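Local coordinates for protein putative branched-chain amino acid ABC transporter (Rhodospirillum rubrum ATCC 11170, PDB 3HUT) that probably binds a branched-chain or related amino acid outside the membrane and hands it to an ABC transporter for uptake, at residues Ser154-Phe159 with Tyr199-Tyr204; Pro123-Pro128 with Lys333-Leu338; Asn129-Met134 with Arg160-Leu165; Thr149-Ser154 with Ser226-Ser231; Pro209-Leu214 with Leu221-Ser226. All blocks are in the same frame, centred on the assembly; numbering follows the deposited sequence.

In the fold
All five contacts belong to one lobe of a periplasmic binding protein, and together they show how an alpha/beta layer is joined piece by piece. Contacts 1, 3 and 5 are core: helix 150-165 on strand 197-201, helix 126-136 on helix 150-165, and helix 204-216 on strand 223-225. Their chemistry is apolar, though contact 1 adds a water-linked polar margin. Contacts 2 and 4 are only partly buried and lie nearer the centre of the chain, where side chains meet backbone atoms, turns and helix caps. Helix 150-165 serves contacts 1, 3 and 4, helix 126-136 serves contacts 2 and 3, and Glu126 reaches Ser226 and Ser227 of contact 4.

Contact 1 of 5, residues Ser154-Phe159 with Tyr199-Tyr204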
# COMPACT_ATOMS: atom_id res chain seq x y z
N SER A 154 11.27 8.11 6.49
CA SER A 154 10.01 8.83 6.57
C SER A 154 9.05 8.20 7.58
O SER A 154 8.40 8.91 8.35
CB SER A 154 9.34 8.88 5.19
OG SER A 154 8.96 7.59 4.77
N SER A 155 8.97 6.87 7.59
CA SER A 155 8.07 6.21 8.52
C SER A 155 8.60 6.28 9.95
O SER A 155 7.83 6.43 10.90
CB SER A 155 7.84 4.75 8.10
OG SER A 155 9.03 3.99 8.19
N ALA A 156 9.92 6.18 10.12
CA ALA A 156 10.51 6.24 11.46
C ALA A 156 10.33 7.63 12.06
O ALA A 156 10.03 7.77 13.24
CB ALA A 156 12.00 5.89 11.39
N GLN A 157 10.51 8.66 11.24
CA GLN A 157 10.36 10.04 11.69
C GLN A 157 8.90 10.30 12.07
O GLN A 157 8.62 10.91 13.10
CB GLN A 157 10.81 11.00 10.58
CG GLN A 157 10.61 12.48 10.86
CD GLN A 157 11.28 12.96 12.13
OE1 GLN A 157 12.36 12.49 12.50
NE2 GLN A 157 10.65 13.90 12.82
N ALA A 158 7.97 9.83 11.25
CA ALA A 158 6.55 10.02 11.52
C ALA A 158 6.15 9.26 12.78
O ALA A 158 5.33 9.73 13.57
CB ALA A 158 5.73 9.54 10.33
N PHE A 159 6.75 8.08 12.98
CA PHE A 159 6.46 7.28 14.16
C PHE A 159 6.96 8.00 15.41
O PHE A 159 6.22 8.17 16.37
CB PHE A 159 7.15 5.91 14.09
CG PHE A 159 7.09 5.13 15.39
CD1 PHE A 159 5.98 4.33 15.68
CD2 PHE A 159 8.10 5.25 16.34
CE1 PHE A 159 5.89 3.66 16.90
CE2 PHE A 159 8.02 4.58 17.56
CZ PHE A 159 6.91 3.79 17.84
N TYR A 199 10.51 -0.79 18.18
CA TYR A 199 9.76 -0.61 16.94
C TYR A 199 10.76 -0.70 15.80
O TYR A 199 11.74 0.05 15.78
CB TYR A 199 9.06 0.75 16.88
CG TYR A 199 8.32 0.93 15.58
CD1 TYR A 199 7.16 0.19 15.31
CD2 TYR A 199 8.80 1.78 14.57
CE1 TYR A 199 6.50 0.28 14.08
CE2 TYR A 199 8.15 1.87 13.33
CZ TYR A 199 7.00 1.12 13.10
OH TYR A 199 6.35 1.19 11.88
N LEU A 200 10.53 -1.62 14.87
CA LEU A 200 11.44 -1.80 13.75
C LEU A 200 10.94 -1.22 12.43
O LEU A 200 9.94 -1.69 11.88
CB LEU A 200 11.74 -3.29 13.54
CG LEU A 200 12.37 -4.05 14.72
CD1 LEU A 200 12.57 -5.52 14.35
CD2 LEU A 200 13.70 -3.39 15.09
N ALA A 201 11.62 -0.19 11.94
CA ALA A 201 11.25 0.40 10.66
C ALA A 201 12.21 -0.24 9.66
O ALA A 201 13.16 0.41 9.20
CB ALA A 201 11.44 1.91 10.70
N MSE A 202 11.99 -1.51 9.37
CA MSE A 202 12.85 -2.21 8.43
C MSE A 202 12.12 -3.40 7.79
O MSE A 202 11.01 -3.75 8.19
CB MSE A 202 14.14 -2.69 9.10
CG MSE A 202 14.01 -3.81 10.11
SE MSE A 202 15.73 -4.25 10.94
CE MSE A 202 15.67 -2.93 12.32
N ALA A 203 12.77 -4.01 6.80
CA ALA A 203 12.19 -5.13 6.07
C ALA A 203 12.57 -6.47 6.67
O ALA A 203 13.54 -6.58 7.42
CB ALA A 203 12.61 -5.06 4.60
N TYR A 204 11.81 -7.50 6.31
CA TYR A 204 12.02 -8.84 6.84
C TYR A 204 13.42 -9.42 6.69
O TYR A 204 13.91 -10.08 7.60
CB TYR A 204 10.98 -9.81 6.25
CG TYR A 204 11.08 -10.00 4.75
CD1 TYR A 204 11.98 -10.91 4.20
CD2 TYR A 204 10.25 -9.29 3.89
CE1 TYR A 204 12.06 -11.10 2.82
CE2 TYR A 204 10.32 -9.48 2.51
CZ TYR A 204 11.22 -10.38 1.98
OH TYR A 204 11.28 -10.57 0.62
O HOH W 1 7.92 1.85 9.69
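The rings of Phe159 and Tyr199 stack face to face, their planes 7° apart and their centroids separated by 4.2 Å. Tyr199 CD2 sits over the centre of the phenyl ring, 3.8 Å above its plane, while Tyr199 CB makes a CH-pi contact over the same face. Phe159 CD1 lies over the centre of the Tyr199 ring, 3.9 Å above its plane. The two side chains run past each other in opposite directions. Around the pair, Val142 and Val144 of strand 141-147 and Ala131 and Met134 of helix 126-136 also touch Phe159. With CG opposite the main-chain nitrogen (chi1 170°), Phe159 reaches down onto the sheet. An alanine at this position would take away the stacking surface and would probably leave one face of the tyrosine without its cover. Ala156 CB meets Ala201 CB at 4.1 Å, a methyl-to-methyl contact between helix and strand. The polar margin is bridged by a water, which donates to Ser155 OG at 2.8 Å and lies 2.8 Å from Tyr199 OH; Ser155 OG also bonds to Trp151 O. A buried apolar stack thus ends in a hydroxyl whose polarity is met by a water and probably by the side chain of Asn130.

Contact 2 of 5, residues Pro123-Pro128 with Lys333-Leu338; sequences PAFEGP and KILTRL
Phe125 turns the edge of its ring to Lys333 and Leu335, where the segment leading into helix 126-136 meets strand 331-341 in a type I periplasmic binding protein fold. The strand is broken here by a bulge or short loop, with Leu335 in the break. This fold has two alpha/beta lobes, and the contact lies toward the middle of the chain, close to the region between them. The ring is approached at its rim, near its plane, by two unlike groups: the carbonyl oxygen of Lys333, 3.5 Å from Phe125 CZ, and the methyl CD1 of Leu335, 4.0 Å from Phe125 CE2. A first torsion that sets CG opposite the main-chain nitrogen (chi1 -179°) brings the ring to the strand. Leu335 holds its branch against the same CE2 with CG 4.1 Å away, and also rests on Ala248 of strand 246-249. Lys333, by contrast, offers backbone alone, since its chain leads away and its ammonium group bonds to Thr319. A serine in place of Phe125 would remove the ring and is likely to leave Leu335 CD1 without its aromatic neighbour, opening a gap beside the strand. Next door, Glu126 turns the other way, toward Ser226 and Ser227. The phenyl tip also nears the strand's backbone nitrogen, Phe125 CZ lying 3.5 Å from Lys333 N.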
# COMPACT_ATOMS: atom_id res chain seq x y z
N PRO A 123 4.41 5.72 2.45
CA PRO A 123 5.19 4.90 3.38
C PRO A 123 5.11 5.40 4.82
O PRO A 123 5.11 4.61 5.77
CB PRO A 123 6.61 5.00 2.83
CG PRO A 123 6.39 5.18 1.36
CD PRO A 123 5.25 6.17 1.33
N ALA A 124 5.05 6.72 4.99
CA ALA A 124 5.00 7.32 6.31
C ALA A 124 3.70 7.07 7.08
O ALA A 124 3.70 7.12 8.32
CB ALA A 124 5.25 8.82 6.20
N PHE A 125 2.62 6.80 6.36
CA PHE A 125 1.31 6.56 6.98
C PHE A 125 1.30 5.58 8.15
O PHE A 125 0.58 5.78 9.13
CB PHE A 125 0.30 6.07 5.94
CG PHE A 125 -1.08 5.82 6.51
CD1 PHE A 125 -1.92 6.89 6.80
CD2 PHE A 125 -1.50 4.53 6.81
CE1 PHE A 125 -3.17 6.67 7.39
CE2 PHE A 125 -2.74 4.30 7.40
CZ PHE A 125 -3.57 5.37 7.69
N GLU A 126 2.09 4.51 8.07
CA GLU A 126 2.10 3.53 9.15
C GLU A 126 2.76 4.05 10.43
O GLU A 126 2.51 3.52 11.51
CB GLU A 126 2.80 2.24 8.71
CG GLU A 126 4.26 2.40 8.35
CD GLU A 126 4.94 1.07 8.07
OE1 GLU A 126 4.24 0.03 8.07
OE2 GLU A 126 6.17 1.06 7.85
N GLY A 127 3.59 5.08 10.30
CA GLY A 127 4.26 5.63 11.47
C GLY A 127 3.31 6.02 12.59
O GLY A 127 3.36 5.45 13.67
N PRO A 128 2.45 7.02 12.36
CA PRO A 128 1.49 7.46 13.37
C PRO A 128 0.55 6.33 13.80
O PRO A 128 0.17 6.23 14.96
CB PRO A 128 0.75 8.60 12.68
CG PRO A 128 1.80 9.17 11.76
CD PRO A 128 2.43 7.93 11.19
N LYS A 333 -6.14 4.45 5.48
CA LYS A 333 -6.81 3.16 5.56
C LYS A 333 -6.87 2.61 6.97
O LYS A 333 -6.06 2.97 7.82
CB LYS A 333 -6.07 2.14 4.70
CG LYS A 333 -5.99 2.46 3.23
CD LYS A 333 -5.27 1.33 2.50
CE LYS A 333 -5.50 1.41 1.00
NZ LYS A 333 -4.82 0.30 0.31
N ILE A 334 -7.84 1.74 7.22
CA ILE A 334 -7.95 1.09 8.52
C ILE A 334 -7.11 -0.18 8.38
O ILE A 334 -7.55 -1.15 7.77
CB ILE A 334 -9.40 0.71 8.86
CG1 ILE A 334 -10.24 1.98 9.04
CG2 ILE A 334 -9.43 -0.12 10.14
CD1 ILE A 334 -11.68 1.70 9.41
N LEU A 335 -5.90 -0.16 8.93
CA LEU A 335 -5.00 -1.30 8.84
C LEU A 335 -5.42 -2.45 9.76
O LEU A 335 -6.21 -2.26 10.68
CB LEU A 335 -3.57 -0.85 9.17
CG LEU A 335 -3.08 0.32 8.32
CD1 LEU A 335 -1.66 0.69 8.71
CD2 LEU A 335 -3.15 -0.05 6.83
N THR A 336 -4.90 -3.64 9.49
CA THR A 336 -5.22 -4.82 10.28
C THR A 336 -4.00 -5.20 11.13
O THR A 336 -2.92 -5.44 10.60
CB THR A 336 -5.60 -6.00 9.37
OG1 THR A 336 -6.75 -5.65 8.58
CG2 THR A 336 -5.91 -7.24 10.19
N ARG A 337 -4.19 -5.26 12.44
CA ARG A 337 -3.10 -5.60 13.37
C ARG A 337 -2.90 -7.11 13.44
O ARG A 337 -3.86 -7.87 13.61
CB ARG A 337 -3.41 -5.05 14.76
CG ARG A 337 -3.50 -3.53 14.81
CD ARG A 337 -3.96 -3.08 16.19
NE ARG A 337 -3.98 -1.62 16.33
CZ ARG A 337 -4.35 -0.99 17.44
NH1 ARG A 337 -4.74 -1.68 18.51
NH2 ARG A 337 -4.33 0.33 17.49
N LEU A 338 -1.64 -7.53 13.33
CA LEU A 338 -1.30 -8.94 13.36
C LEU A 338 -0.21 -9.25 14.37
O LEU A 338 0.49 -8.35 14.84
CB LEU A 338 -0.81 -9.37 11.97
CG LEU A 338 -1.66 -9.02 10.75
CD1 LEU A 338 -0.85 -9.25 9.48
CD2 LEU A 338 -2.93 -9.86 10.75

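Contact 3 of 5, residues Asn129-Met134 with Arg160-Leu165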
# COMPACT_ATOMS: atom_id res chain seq x y z
N ASN A 129 0.18 5.48 12.84
CA ASN A 129 -0.71 4.37 13.14
C ASN A 129 -0.10 3.46 14.21
O ASN A 129 -0.75 3.09 15.18
CB ASN A 129 -0.99 3.55 11.87
CG ASN A 129 -1.89 2.35 12.13
OD1 ASN A 129 -1.42 1.27 12.50
ND2 ASN A 129 -3.19 2.54 11.94
N ASN A 130 1.18 3.12 14.02
CA ASN A 130 1.85 2.24 14.96
C ASN A 130 2.23 2.92 16.26
O ASN A 130 2.30 2.28 17.31
CB ASN A 130 3.07 1.62 14.29
CG ASN A 130 2.69 0.71 13.15
OD1 ASN A 130 1.57 0.19 13.12
ND2 ASN A 130 3.59 0.51 12.20
N ALA A 131 2.47 4.22 16.22
CA ALA A 131 2.81 4.93 17.45
C ALA A 131 1.55 4.91 18.32
O ALA A 131 1.62 4.63 19.52
CB ALA A 131 3.24 6.35 17.16
N ALA A 132 0.40 5.20 17.72
CA ALA A 132 -0.87 5.21 18.45
C ALA A 132 -1.17 3.82 19.02
O ALA A 132 -1.69 3.69 20.13
CB ALA A 132 -2.01 5.67 17.54
N TRP A 133 -0.84 2.79 18.25
CA TRP A 133 -1.06 1.41 18.65
C TRP A 133 -0.24 1.09 19.91
O TRP A 133 -0.75 0.55 20.89
CB TRP A 133 -0.68 0.48 17.49
CG TRP A 133 -0.85 -1.00 17.74
CD1 TRP A 133 -1.43 -1.61 18.82
CD2 TRP A 133 -0.42 -2.05 16.87
NE1 TRP A 133 -1.39 -2.98 18.67
CE2 TRP A 133 -0.78 -3.28 17.48
CE3 TRP A 133 0.22 -2.08 15.62
CZ2 TRP A 133 -0.50 -4.52 16.89
CZ3 TRP A 133 0.49 -3.32 15.03
CH2 TRP A 133 0.13 -4.52 15.67
N MSE A 134 1.04 1.43 19.88
CA MSE A 134 1.90 1.16 21.03
C MSE A 134 1.51 1.96 22.27
O MSE A 134 1.60 1.47 23.39
CB MSE A 134 3.36 1.40 20.64
CG MSE A 134 3.87 0.36 19.66
SE MSE A 134 5.70 0.58 19.10
CE MSE A 134 6.58 -0.14 20.66
N ARG A 160 8.22 8.42 15.39
CA ARG A 160 8.78 9.11 16.55
C ARG A 160 7.97 10.35 16.90
O ARG A 160 7.62 10.57 18.07
CB ARG A 160 10.25 9.49 16.29
CG ARG A 160 11.20 8.29 16.19
CD ARG A 160 12.66 8.75 16.19
NE ARG A 160 12.94 9.60 15.05
CZ ARG A 160 13.47 9.17 13.91
NH1 ARG A 160 13.79 7.90 13.76
NH2 ARG A 160 13.64 10.03 12.90
N LYS A 161 7.64 11.16 15.90
CA LYS A 161 6.87 12.37 16.13
C LYS A 161 5.52 12.06 16.76
O LYS A 161 5.10 12.72 17.72
CB LYS A 161 6.67 13.13 14.81
CG LYS A 161 6.07 14.51 14.99
CD LYS A 161 5.96 15.24 13.66
CE LYS A 161 5.41 16.64 13.85
NZ LYS A 161 5.32 17.39 12.56
N ALA A 162 4.83 11.05 16.24
CA ALA A 162 3.52 10.67 16.75
C ALA A 162 3.59 10.13 18.18
O ALA A 162 2.73 10.41 19.01
CB ALA A 162 2.88 9.62 15.84
N PHE A 163 4.63 9.35 18.45
CA PHE A 163 4.81 8.77 19.78
C PHE A 163 5.05 9.86 20.82
O PHE A 163 4.41 9.87 21.88
CB PHE A 163 5.99 7.79 19.75
CG PHE A 163 6.03 6.84 20.91
CD1 PHE A 163 5.05 5.86 21.06
CD2 PHE A 163 7.07 6.89 21.83
CE1 PHE A 163 5.11 4.95 22.12
CE2 PHE A 163 7.14 5.98 22.89
CZ PHE A 163 6.15 5.01 23.03
N GLU A 164 5.96 10.78 20.53
CA GLU A 164 6.27 11.87 21.45
C GLU A 164 5.08 12.82 21.61
O GLU A 164 4.89 13.42 22.67
CB GLU A 164 7.51 12.63 20.95
CG GLU A 164 8.75 11.74 20.78
CD GLU A 164 9.96 12.48 20.23
OE1 GLU A 164 9.77 13.46 19.47
OE2 GLU A 164 11.10 12.08 20.55
N LEU A 165 4.28 12.95 20.56
CA LEU A 165 3.10 13.82 20.62
C LEU A 165 2.13 13.25 21.65
O LEU A 165 1.39 13.99 22.29
CB LEU A 165 2.40 13.88 19.26
CG LEU A 165 1.06 14.63 19.23
CD1 LEU A 165 1.27 16.08 19.61
CD2 LEU A 165 0.44 14.52 17.84
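Phe163 packs against Ala131 and Met134 of the neighbouring helix, and its side chain touches that helix at successive atoms from root to rim. The contact begins in the backbone: the nitrogen of Phe163 is 3.5 Å from Ala131 CB. One step out, Phe163 CB lies 4.0 Å from that same methyl. The first torsion then sets CG opposite the main-chain nitrogen (chi1 -163°), and the ring runs on beside the helix past Ala131. Phe163 CD1 comes within 4.0 Å of Ala131 O, which lies in the ring plane at its edge. Phe163 CE1, the next atom round, is 4.2 Å from Met134 CB, which approaches the ring obliquely.

The two helices lie side by side on one face of the alpha/beta sheet of this lobe, packed through alanines. Helices 126-136 and 150-165, connected through strand 141-147, run in broadly the same direction and cross at -34°, with their segment axes approaching to 8.1 Å. The closeness rests on small side chains: Ala131 CB meets Ala162 CB at 3.5 Å, methyl to methyl. Beneath, Val142 of the intervening strand touches both Phe163 and Met134, and the side chain of Ile135, from helix 126-136, also touches that of Phe163. Met134 reaches on to Ala197 and Tyr199 of strand 197-201, whereas Trp133 is turned to a different partner, Arg337, in a cation-pi pair.

Contact 4 of 5, residues Thr149-Ser154 with Ser226-Ser231; sequences TDWGLS and SSALYS
Apolar contact comes first: the six-membered end of the Trp151 indole lies obliquely against the methyl of Ala228, with Trp151 CH2 3.5 Å from Ala228 CB. A second, mixed contact joins ring to hydroxyl, Trp151 CZ3 lying 3.7 Å from Ser226 OG. The indole reaches across because chi1 is 62°, which places CG between the backbone nitrogen and the carbonyl carbon.

Most of the polar interactions lie within each segment. Thr149 is the N-cap of helix 150-165, its OG1 accepting from Gly152 N at 3.1 Å; the same oxygen stands 2.9 Å above the plane of the Trp151 ring, offset toward its rim. On the other segment, Ser226 OG forms an ST turn with Ala228 N, although the placing of that nitrogen is less certain. From outside, Glu126 bonds Ser226 OG through OE2 and the N-H of Ser227 through OE1. This carboxylate probably helps to fix the turn on which the indole rests.

Pro123, in the segment leading into helix 126-136, packs on Trp151 at its CB, near the root of the side chain, while the far end of the indole rests on the loop between strand 223-225 and helix 232-238. That strand neighbours 197-201, and Ser231 caps the following helix.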
# COMPACT_ATOMS: atom_id res chain seq x y z
N THR A 149 16.53 3.77 4.19
CA THR A 149 15.89 3.90 2.88
C THR A 149 14.92 5.06 3.02
O THR A 149 14.66 5.51 4.13
CB THR A 149 15.11 2.63 2.51
OG1 THR A 149 14.12 2.38 3.51
CG2 THR A 149 16.05 1.43 2.43
N ASP A 150 14.37 5.55 1.91
CA ASP A 150 13.44 6.67 1.99
C ASP A 150 12.21 6.33 2.82
O ASP A 150 11.79 7.13 3.66
CB ASP A 150 13.04 7.16 0.59
CG ASP A 150 12.48 6.06 -0.30
OD1 ASP A 150 12.40 4.89 0.15
OD2 ASP A 150 12.11 6.36 -1.46
N TRP A 151 11.63 5.15 2.60
CA TRP A 151 10.45 4.76 3.36
C TRP A 151 10.80 4.49 4.82
O TRP A 151 9.98 4.73 5.71
CB TRP A 151 9.79 3.51 2.74
CG TRP A 151 10.66 2.28 2.72
CD1 TRP A 151 11.55 1.91 1.75
CD2 TRP A 151 10.74 1.28 3.75
NE1 TRP A 151 12.17 0.74 2.10
CE2 TRP A 151 11.70 0.33 3.32
CE3 TRP A 151 10.10 1.09 4.98
CZ2 TRP A 151 12.03 -0.80 4.09
CZ3 TRP A 151 10.44 -0.03 5.75
CH2 TRP A 151 11.40 -0.96 5.29
N GLY A 152 12.01 4.00 5.06
CA GLY A 152 12.43 3.73 6.43
C GLY A 152 12.56 5.01 7.24
O GLY A 152 12.08 5.09 8.37
N LEU A 153 13.20 6.02 6.66
CA LEU A 153 13.39 7.29 7.35
C LEU A 153 12.09 8.06 7.53
O LEU A 153 11.83 8.61 8.60
CB LEU A 153 14.41 8.15 6.60
CG LEU A 153 15.85 7.65 6.59
CD1 LEU A 153 16.71 8.54 5.68
CD2 LEU A 153 16.41 7.64 8.00
N SER A 154 11.27 8.11 6.49
CA SER A 154 10.01 8.83 6.57
C SER A 154 9.05 8.20 7.58
O SER A 154 8.40 8.91 8.35
CB SER A 154 9.34 8.88 5.19
OG SER A 154 8.96 7.59 4.77
N SER A 226 7.27 -2.48 10.98
CA SER A 226 6.71 -2.04 9.72
C SER A 226 6.02 -3.17 8.95
O SER A 226 6.30 -4.35 9.17
CB SER A 226 7.84 -1.47 8.85
OG SER A 226 7.42 -1.30 7.50
N SER A 227 5.12 -2.78 8.05
CA SER A 227 4.42 -3.73 7.20
C SER A 227 5.44 -4.40 6.28
O SER A 227 5.16 -5.42 5.65
CB SER A 227 3.38 -2.99 6.34
OG SER A 227 3.98 -1.90 5.65
N ALA A 228 6.64 -3.81 6.20
CA ALA A 228 7.69 -4.38 5.36
C ALA A 228 8.16 -5.73 5.91
O ALA A 228 8.88 -6.47 5.24
CB ALA A 228 8.88 -3.41 5.27
N LEU A 229 7.74 -6.04 7.13
CA LEU A 229 8.10 -7.31 7.76
C LEU A 229 7.13 -8.40 7.33
O LEU A 229 7.39 -9.59 7.52
CB LEU A 229 8.04 -7.21 9.29
CG LEU A 229 8.93 -6.19 10.00
CD1 LEU A 229 8.69 -6.26 11.51
CD2 LEU A 229 10.38 -6.49 9.70
N TYR A 230 6.01 -7.99 6.73
CA TYR A 230 4.97 -8.92 6.32
C TYR A 230 5.31 -9.77 5.10
O TYR A 230 5.17 -9.33 3.96
CB TYR A 230 3.66 -8.17 6.05
CG TYR A 230 2.48 -9.08 5.83
CD1 TYR A 230 2.08 -9.98 6.81
CD2 TYR A 230 1.73 -9.01 4.66
CE1 TYR A 230 0.97 -10.80 6.64
CE2 TYR A 230 0.61 -9.82 4.47
CZ TYR A 230 0.24 -10.71 5.46
OH TYR A 230 -0.87 -11.51 5.29
N SER A 231 5.73 -11.00 5.36
CA SER A 231 6.09 -11.94 4.32
C SER A 231 6.31 -13.30 4.96
O SER A 231 6.78 -13.40 6.09
CB SER A 231 7.37 -11.51 3.61
OG SER A 231 7.88 -12.55 2.79

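Contact 5 of 5, residues Pro209-Leu214 with Leu221-Ser226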
# COMPACT_ATOMS: atom_id res chain seq x y z
N PRO A 209 17.28 -11.61 10.93
CA PRO A 209 18.55 -11.87 11.61
C PRO A 209 18.73 -11.01 12.86
O PRO A 209 19.31 -11.46 13.85
CB PRO A 209 19.60 -11.58 10.53
CG PRO A 209 18.90 -10.65 9.59
CD PRO A 209 17.51 -11.22 9.53
N PHE A 210 18.23 -9.78 12.83
CA PHE A 210 18.35 -8.91 14.00
C PHE A 210 17.65 -9.54 15.20
O PHE A 210 18.21 -9.58 16.30
CB PHE A 210 17.72 -7.54 13.75
CG PHE A 210 17.53 -6.75 15.01
CD1 PHE A 210 18.63 -6.34 15.76
CD2 PHE A 210 16.25 -6.46 15.48
CE1 PHE A 210 18.45 -5.66 16.97
CE2 PHE A 210 16.06 -5.79 16.68
CZ PHE A 210 17.17 -5.39 17.43
N LEU A 211 16.43 -10.02 14.99
CA LEU A 211 15.67 -10.63 16.07
C LEU A 211 16.32 -11.92 16.59
O LEU A 211 16.21 -12.23 17.77
CB LEU A 211 14.23 -10.89 15.60
CG LEU A 211 13.47 -9.58 15.41
CD1 LEU A 211 12.14 -9.83 14.71
CD2 LEU A 211 13.26 -8.92 16.76
N ARG A 212 16.97 -12.67 15.71
CA ARG A 212 17.65 -13.88 16.14
C ARG A 212 18.78 -13.47 17.10
O ARG A 212 19.01 -14.13 18.11
CB ARG A 212 18.24 -14.65 14.95
CG ARG A 212 17.22 -15.40 14.09
CD ARG A 212 17.90 -16.06 12.90
NE ARG A 212 18.91 -17.03 13.33
CZ ARG A 212 19.92 -17.45 12.56
NH1 ARG A 212 20.06 -16.99 11.32
NH2 ARG A 212 20.78 -18.34 13.04
N ALA A 213 19.46 -12.38 16.78
CA ALA A 213 20.54 -11.90 17.63
C ALA A 213 19.99 -11.33 18.94
O ALA A 213 20.51 -11.59 20.02
CB ALA A 213 21.35 -10.83 16.89
N LEU A 214 18.91 -10.56 18.83
CA LEU A 214 18.29 -9.96 20.00
C LEU A 214 17.84 -11.05 20.98
O LEU A 214 18.15 -11.00 22.17
CB LEU A 214 17.08 -9.12 19.59
CG LEU A 214 16.27 -8.50 20.74
CD1 LEU A 214 17.12 -7.47 21.47
CD2 LEU A 214 15.01 -7.86 20.19
N LEU A 221 12.02 -8.32 25.36
CA LEU A 221 11.22 -7.16 25.01
C LEU A 221 10.29 -7.41 23.83
O LEU A 221 10.66 -8.07 22.86
CB LEU A 221 12.11 -5.96 24.70
CG LEU A 221 13.01 -5.48 25.84
CD1 LEU A 221 13.76 -4.23 25.41
CD2 LEU A 221 12.16 -5.20 27.08
N PRO A 222 9.06 -6.89 23.90
CA PRO A 222 8.12 -7.08 22.79
C PRO A 222 8.58 -6.25 21.59
O PRO A 222 9.23 -5.21 21.76
CB PRO A 222 6.79 -6.60 23.38
CG PRO A 222 7.21 -5.56 24.37
CD PRO A 222 8.41 -6.19 25.03
N VAL A 223 8.24 -6.71 20.39
CA VAL A 223 8.64 -6.02 19.18
C VAL A 223 7.48 -5.73 18.25
O VAL A 223 6.63 -6.59 18.01
CB VAL A 223 9.68 -6.85 18.40
CG1 VAL A 223 10.01 -6.17 17.06
CG2 VAL A 223 10.94 -7.02 19.24
N TYR A 224 7.43 -4.50 17.74
CA TYR A 224 6.41 -4.06 16.79
C TYR A 224 7.20 -3.64 15.56
O TYR A 224 8.36 -3.24 15.68
CB TYR A 224 5.64 -2.86 17.32
CG TYR A 224 4.68 -3.16 18.45
CD1 TYR A 224 3.30 -3.08 18.26
CD2 TYR A 224 5.15 -3.50 19.72
CE1 TYR A 224 2.41 -3.33 19.31
CE2 TYR A 224 4.27 -3.75 20.77
CZ TYR A 224 2.90 -3.66 20.56
OH TYR A 224 2.02 -3.89 21.60
N GLY A 225 6.60 -3.72 14.38
CA GLY A 225 7.35 -3.33 13.21
C GLY A 225 6.54 -2.94 11.99
O GLY A 225 5.32 -3.05 11.96
N SER A 226 7.27 -2.48 10.98
CA SER A 226 6.71 -2.04 9.72
C SER A 226 6.02 -3.17 8.95
O SER A 226 6.30 -4.35 9.17
CB SER A 226 7.84 -1.47 8.85
OG SER A 226 7.42 -1.30 7.50
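Val223 meets two leucines of helix 204-216 chiefly through CG2. The nearer is Leu211, whose CD2 lies 3.9 Å from Val223 CG2; the other is Leu214, whose CD2 is 4.3 Å from the same methyl. Being three residues apart, the leucines stand about one helical turn from each other and come to the methyl from neighbouring positions. Leu211 and Val223 meet at a slant, branch against branch, without lying side by side. In Val223, CG1 is opposite the backbone nitrogen (chi1 175°), which leaves CG2 beside that nitrogen as the branch meeting both leucines; Val223 CG1 lies 4.3 Å from Leu211 CD2.

The next shell holds these groups in place. Leu214 also rests on Ile198, and Val223 on Leu200, so the paired strand 197-201 shares the apolar floor. Val245 touches Leu211, and Ser219 of the loop after the helix touches Leu214. Regular helical bonds keep the leucines in phase, as from Leu214 N to Phe210 O at 2.8 Å. Val223 is fixed from its backbone by bonds to Arg246, and the adjacent Tyr224 by bonds to Ile198 and Leu200. Arg215 further ties the helix end to the connecting loop through its bond to Leu221 O.

The whole is a beta-alpha-beta crossover: strand 197-201, helix 204-216 and strand 223-225, the two strands parallel neighbours in the sheet. Helix 184-193 packs beside helix 204-216 through Phe210 and Ala213, while Tyr224 points to another side, meeting Trp133 of helix 126-136 edge to face.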